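Long-range contacts in putative 3-hydroxybutyryl-CoA dehydratase (Rhodopseudomonas palustris, PDB 3HIN), which probably acts as a lyase of the enoyl-CoA hydratase/isomerase (crotonase) family, interconverting 3-hydroxyacyl-CoA and enoyl-CoA by loss or gain of water: residues Val26-Leu31 with Val63-Gly68; Asp69-Gly74 with Ala111-Ala116. One frame throughout, in Å; residues are numbered along the deposited sequence.

How the interactions relate
From the N terminus, strand 26-31 comes first; the chain then passes through helix 42-51 and returns on strand 61-66, where interaction 1 closes a beta-alpha-beta crossover. The loop 69-74 follows at once, and interaction 2 closes after helix 85-103, when the chain returns on strand 109-113. The two contacts therefore run in series, neither enclosing nor crossing the other, with their centres about 10 Å apart. Strand 61-66 lies between strands 26-31 and 109-113 in the sheet, and Ile64 O probably accepts a hydrogen bond from Ala112 N, at 2.9 Å. Interaction 1 joins two of these parallel strands, that bond adds the third, and interaction 2 ties loop 69-74 to its end.

Interaction 1 (Val26-Leu31 with Val63-Gly68); sequences VLTIGL and VIHGIG
Strands 26-31 and 63-66 pair as parallel neighbours, the two strands of a beta-alpha-beta unit in the main sheet of this crotonase-like fold. Five backbone hydrogen bonds alternate between them, from Val63 N to Leu27 O (3.0 Å) as far as Ile67 N to Leu31 O (2.8 Å), the last reaching just beyond the strand. On one face branched aliphatic side chains suit the buried interior: Leu31 CD1 meets Ile64 CG2 at 3.8 Å. The other face carries Thr28, Val63 and His65. With CG between the backbone N and the carbonyl carbon (chi1 64°), the His65 ring leans across the strand pair over Gly30, whose CA lies 3.6 Å from the ring centroid in a CH-pi contact. A side chain on Gly30 would clash with this ring, so glycine fits. At the ring edge a water in its plane joins His65 NE2 (2.9 Å) to Thr28 OG1 (2.8 Å). An alanine in place of His65 would probably leave this water without one of its partners and uncover Gly30. Tyr198 also meets the ring, and helix 197-208 covers Val63 and Thr28. The backbone bonds thus set the register, apolar side chains fill the Ile64 face, and water links polar groups on the other.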
# COMPACT_ATOMS: atom_id res chain seq x y z
N VAL A 26 -25.05 -3.64 26.98
CA VAL A 26 -24.88 -4.00 25.59
C VAL A 26 -25.84 -3.21 24.67
O VAL A 26 -27.09 -3.33 24.77
CB VAL A 26 -25.11 -5.51 25.35
CG1 VAL A 26 -24.73 -5.89 23.88
CG2 VAL A 26 -24.25 -6.30 26.34
N LEU A 27 -25.24 -2.42 23.81
CA LEU A 27 -25.96 -1.71 22.75
C LEU A 27 -26.22 -2.70 21.63
O LEU A 27 -25.28 -3.22 21.02
CB LEU A 27 -25.14 -0.55 22.25
CG LEU A 27 -25.77 0.37 21.19
CD1 LEU A 27 -26.87 1.23 21.82
CD2 LEU A 27 -24.72 1.19 20.49
N THR A 28 -27.48 -3.02 21.39
CA THR A 28 -27.75 -3.92 20.31
C THR A 28 -28.25 -3.20 19.09
O THR A 28 -29.12 -2.32 19.21
CB THR A 28 -28.72 -5.05 20.72
OG1 THR A 28 -30.04 -4.53 20.89
CG2 THR A 28 -28.18 -5.74 22.01
N ILE A 29 -27.74 -3.62 17.93
CA ILE A 29 -27.99 -2.92 16.69
C ILE A 29 -28.49 -3.87 15.60
O ILE A 29 -27.70 -4.59 14.98
CB ILE A 29 -26.70 -2.27 16.16
CG1 ILE A 29 -26.20 -1.19 17.11
CG2 ILE A 29 -27.00 -1.62 14.81
CD1 ILE A 29 -24.81 -0.55 16.66
N GLY A 30 -29.78 -3.84 15.32
CA GLY A 30 -30.31 -4.83 14.40
C GLY A 30 -30.52 -4.28 13.03
O GLY A 30 -31.19 -3.29 12.89
N LEU A 31 -29.91 -4.89 12.02
CA LEU A 31 -30.07 -4.46 10.64
C LEU A 31 -31.50 -4.84 10.25
O LEU A 31 -31.92 -6.01 10.39
CB LEU A 31 -29.09 -5.20 9.73
CG LEU A 31 -27.65 -4.68 9.58
CD1 LEU A 31 -27.08 -3.90 10.76
CD2 LEU A 31 -26.73 -5.79 9.13
N VAL A 63 -23.54 -5.51 20.09
CA VAL A 63 -23.90 -6.66 19.24
C VAL A 63 -24.60 -6.14 18.00
O VAL A 63 -25.63 -5.45 18.11
CB VAL A 63 -24.83 -7.63 19.98
CG1 VAL A 63 -25.44 -8.66 19.02
CG2 VAL A 63 -24.01 -8.35 21.09
N ILE A 64 -24.07 -6.44 16.81
CA ILE A 64 -24.75 -6.15 15.58
C ILE A 64 -25.37 -7.43 15.01
O ILE A 64 -24.73 -8.47 14.93
CB ILE A 64 -23.82 -5.63 14.55
CG1 ILE A 64 -23.14 -4.39 15.04
CG2 ILE A 64 -24.60 -5.36 13.19
CD1 ILE A 64 -22.03 -3.97 14.08
N HIS A 65 -26.62 -7.35 14.63
CA HIS A 65 -27.35 -8.57 14.31
C HIS A 65 -28.39 -8.29 13.25
O HIS A 65 -28.62 -7.16 12.95
CB HIS A 65 -28.01 -9.12 15.58
CG HIS A 65 -29.05 -8.24 16.17
ND1 HIS A 65 -30.40 -8.58 16.20
CD2 HIS A 65 -28.96 -7.07 16.83
CE1 HIS A 65 -31.09 -7.62 16.78
NE2 HIS A 65 -30.23 -6.70 17.20
N GLY A 66 -28.96 -9.31 12.63
CA GLY A 66 -29.94 -9.07 11.55
C GLY A 66 -31.37 -9.40 11.98
O GLY A 66 -31.63 -10.37 12.73
N ILE A 67 -32.31 -8.54 11.57
CA ILE A 67 -33.73 -8.84 11.81
C ILE A 67 -34.08 -9.69 10.61
O ILE A 67 -33.66 -9.37 9.52
CB ILE A 67 -34.58 -7.58 11.80
CG1 ILE A 67 -34.01 -6.54 12.79
CG2 ILE A 67 -36.06 -7.92 12.13
CD1 ILE A 67 -34.23 -6.85 14.31
N GLY A 68 -34.84 -10.77 10.79
CA GLY A 68 -35.20 -11.61 9.66
C GLY A 68 -34.38 -12.87 9.62
O GLY A 68 -33.72 -13.24 10.59
O HOH W 1 -31.26 -4.32 18.43

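Interaction 2 (Asp69-Gly74 with Ala111-Ala116); sequences DHFSAG and AALKGA
A histidine ring serves here as acceptor for a backbone amide: Ala116 N donates to His70 ND1 at 3.0 Å, lying almost exactly in the ring plane. The bond is nearly straight (162° at the hydrogen). Because the partner is a backbone N-H, ND1 must be the acceptor, consistent with a neutral ring carrying its proton on NE2. The loop 69-74 is held further by two backbone bonds, Phe71 N to Lys114 O and Ser72 N to Ala116 O, each 3.0 Å long. Gly115, with positive phi, lets the chain turn between these two acceptors; a CB there would run into Asp69 O and His70 ND1. Ala116 is small enough to keep its methyl beside the imidazole, CB to ND1 3.5 Å.

The apolar half is carried by Phe71. With CG anti to the backbone N (chi1 -173°), the ring reaches over to strand 109-113, where Leu113 CD2 sits over its centre, 3.6 Å from the centroid, in a CH-pi contact. Lys114 lays its extended aliphatic chain alongside the loop, with CG 3.3 Å from Asp69 O, and sends NZ to Gly66 O. Ser72 OG accepts from Gly74 N in an ST turn and also bonds to Asn38 O.

Segment 70-74 matches the loop that in crotonase relatives carries one oxyanion-hole amide, which this contact probably helps to set in place. The loop crosses beyond the C-terminal end of strand 109-113. Tyr138 and Tyr139 of strand 138-140 touch Ala116 and Leu113, while helix 197-208 packs on Ala112.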
# COMPACT_ATOMS: atom_id res chain seq x y z
N ASP A 69 -34.38 -13.53 8.48
CA ASP A 69 -33.56 -14.71 8.32
C ASP A 69 -32.09 -14.41 8.00
O ASP A 69 -31.27 -15.30 8.12
CB ASP A 69 -34.14 -15.60 7.22
CG ASP A 69 -35.59 -16.07 7.53
OD1 ASP A 69 -36.01 -16.09 8.73
OD2 ASP A 69 -36.28 -16.45 6.53
N HIS A 70 -31.75 -13.18 7.62
CA HIS A 70 -30.39 -12.92 7.12
C HIS A 70 -29.63 -11.86 7.90
O HIS A 70 -30.22 -10.92 8.50
CB HIS A 70 -30.38 -12.59 5.60
CG HIS A 70 -31.17 -13.56 4.79
ND1 HIS A 70 -30.62 -14.73 4.32
CD2 HIS A 70 -32.49 -13.59 4.48
CE1 HIS A 70 -31.56 -15.43 3.71
NE2 HIS A 70 -32.71 -14.76 3.80
N PHE A 71 -28.30 -12.00 7.90
CA PHE A 71 -27.46 -10.93 8.39
C PHE A 71 -27.49 -9.74 7.41
O PHE A 71 -28.10 -8.70 7.70
CB PHE A 71 -26.06 -11.43 8.64
CG PHE A 71 -25.24 -10.40 9.29
CD1 PHE A 71 -25.53 -9.99 10.61
CD2 PHE A 71 -24.23 -9.80 8.60
CE1 PHE A 71 -24.73 -8.98 11.23
CE2 PHE A 71 -23.39 -8.79 9.23
CZ PHE A 71 -23.65 -8.37 10.49
N SER A 72 -26.87 -9.90 6.25
CA SER A 72 -26.94 -8.90 5.19
C SER A 72 -26.45 -9.52 3.91
O SER A 72 -25.43 -10.23 3.89
CB SER A 72 -26.13 -7.65 5.53
OG SER A 72 -26.01 -6.81 4.40
N ALA A 73 -27.19 -9.28 2.85
CA ALA A 73 -26.85 -9.72 1.52
C ALA A 73 -25.95 -8.69 0.86
O ALA A 73 -25.73 -8.76 -0.33
CB ALA A 73 -28.15 -9.91 0.70
N GLY A 74 -25.47 -7.72 1.62
CA GLY A 74 -24.60 -6.71 1.07
C GLY A 74 -25.33 -5.63 0.31
O GLY A 74 -26.44 -5.27 0.69
N ALA A 111 -20.61 -9.56 16.06
CA ALA A 111 -21.62 -9.71 14.99
C ALA A 111 -22.27 -11.10 15.09
O ALA A 111 -21.57 -12.12 15.14
CB ALA A 111 -20.95 -9.52 13.62
N ALA A 112 -23.60 -11.13 15.14
CA ALA A 112 -24.34 -12.36 15.20
C ALA A 112 -24.70 -12.70 13.78
O ALA A 112 -25.43 -11.93 13.14
CB ALA A 112 -25.61 -12.17 16.12
N LEU A 113 -24.13 -13.78 13.23
CA LEU A 113 -24.32 -14.10 11.81
C LEU A 113 -25.35 -15.22 11.55
O LEU A 113 -25.37 -16.22 12.23
CB LEU A 113 -22.98 -14.41 11.15
CG LEU A 113 -21.86 -13.42 11.47
CD1 LEU A 113 -20.61 -13.92 10.75
CD2 LEU A 113 -22.19 -12.02 11.00
N LYS A 114 -26.25 -15.02 10.60
CA LYS A 114 -27.17 -16.10 10.17
C LYS A 114 -27.45 -15.85 8.70
O LYS A 114 -27.23 -14.74 8.26
CB LYS A 114 -28.50 -16.02 10.96
CG LYS A 114 -29.30 -14.71 10.75
CD LYS A 114 -30.43 -14.65 11.78
CE LYS A 114 -31.00 -13.25 11.83
NZ LYS A 114 -32.11 -13.05 12.87
N GLY A 115 -27.95 -16.86 7.98
CA GLY A 115 -28.42 -16.69 6.60
C GLY A 115 -27.33 -15.98 5.80
O GLY A 115 -26.17 -16.20 6.01
N ALA A 116 -27.72 -15.09 4.93
CA ALA A 116 -26.76 -14.46 4.02
C ALA A 116 -25.76 -13.52 4.72
O ALA A 116 -26.14 -12.68 5.55
CB ALA A 116 -27.54 -13.77 2.84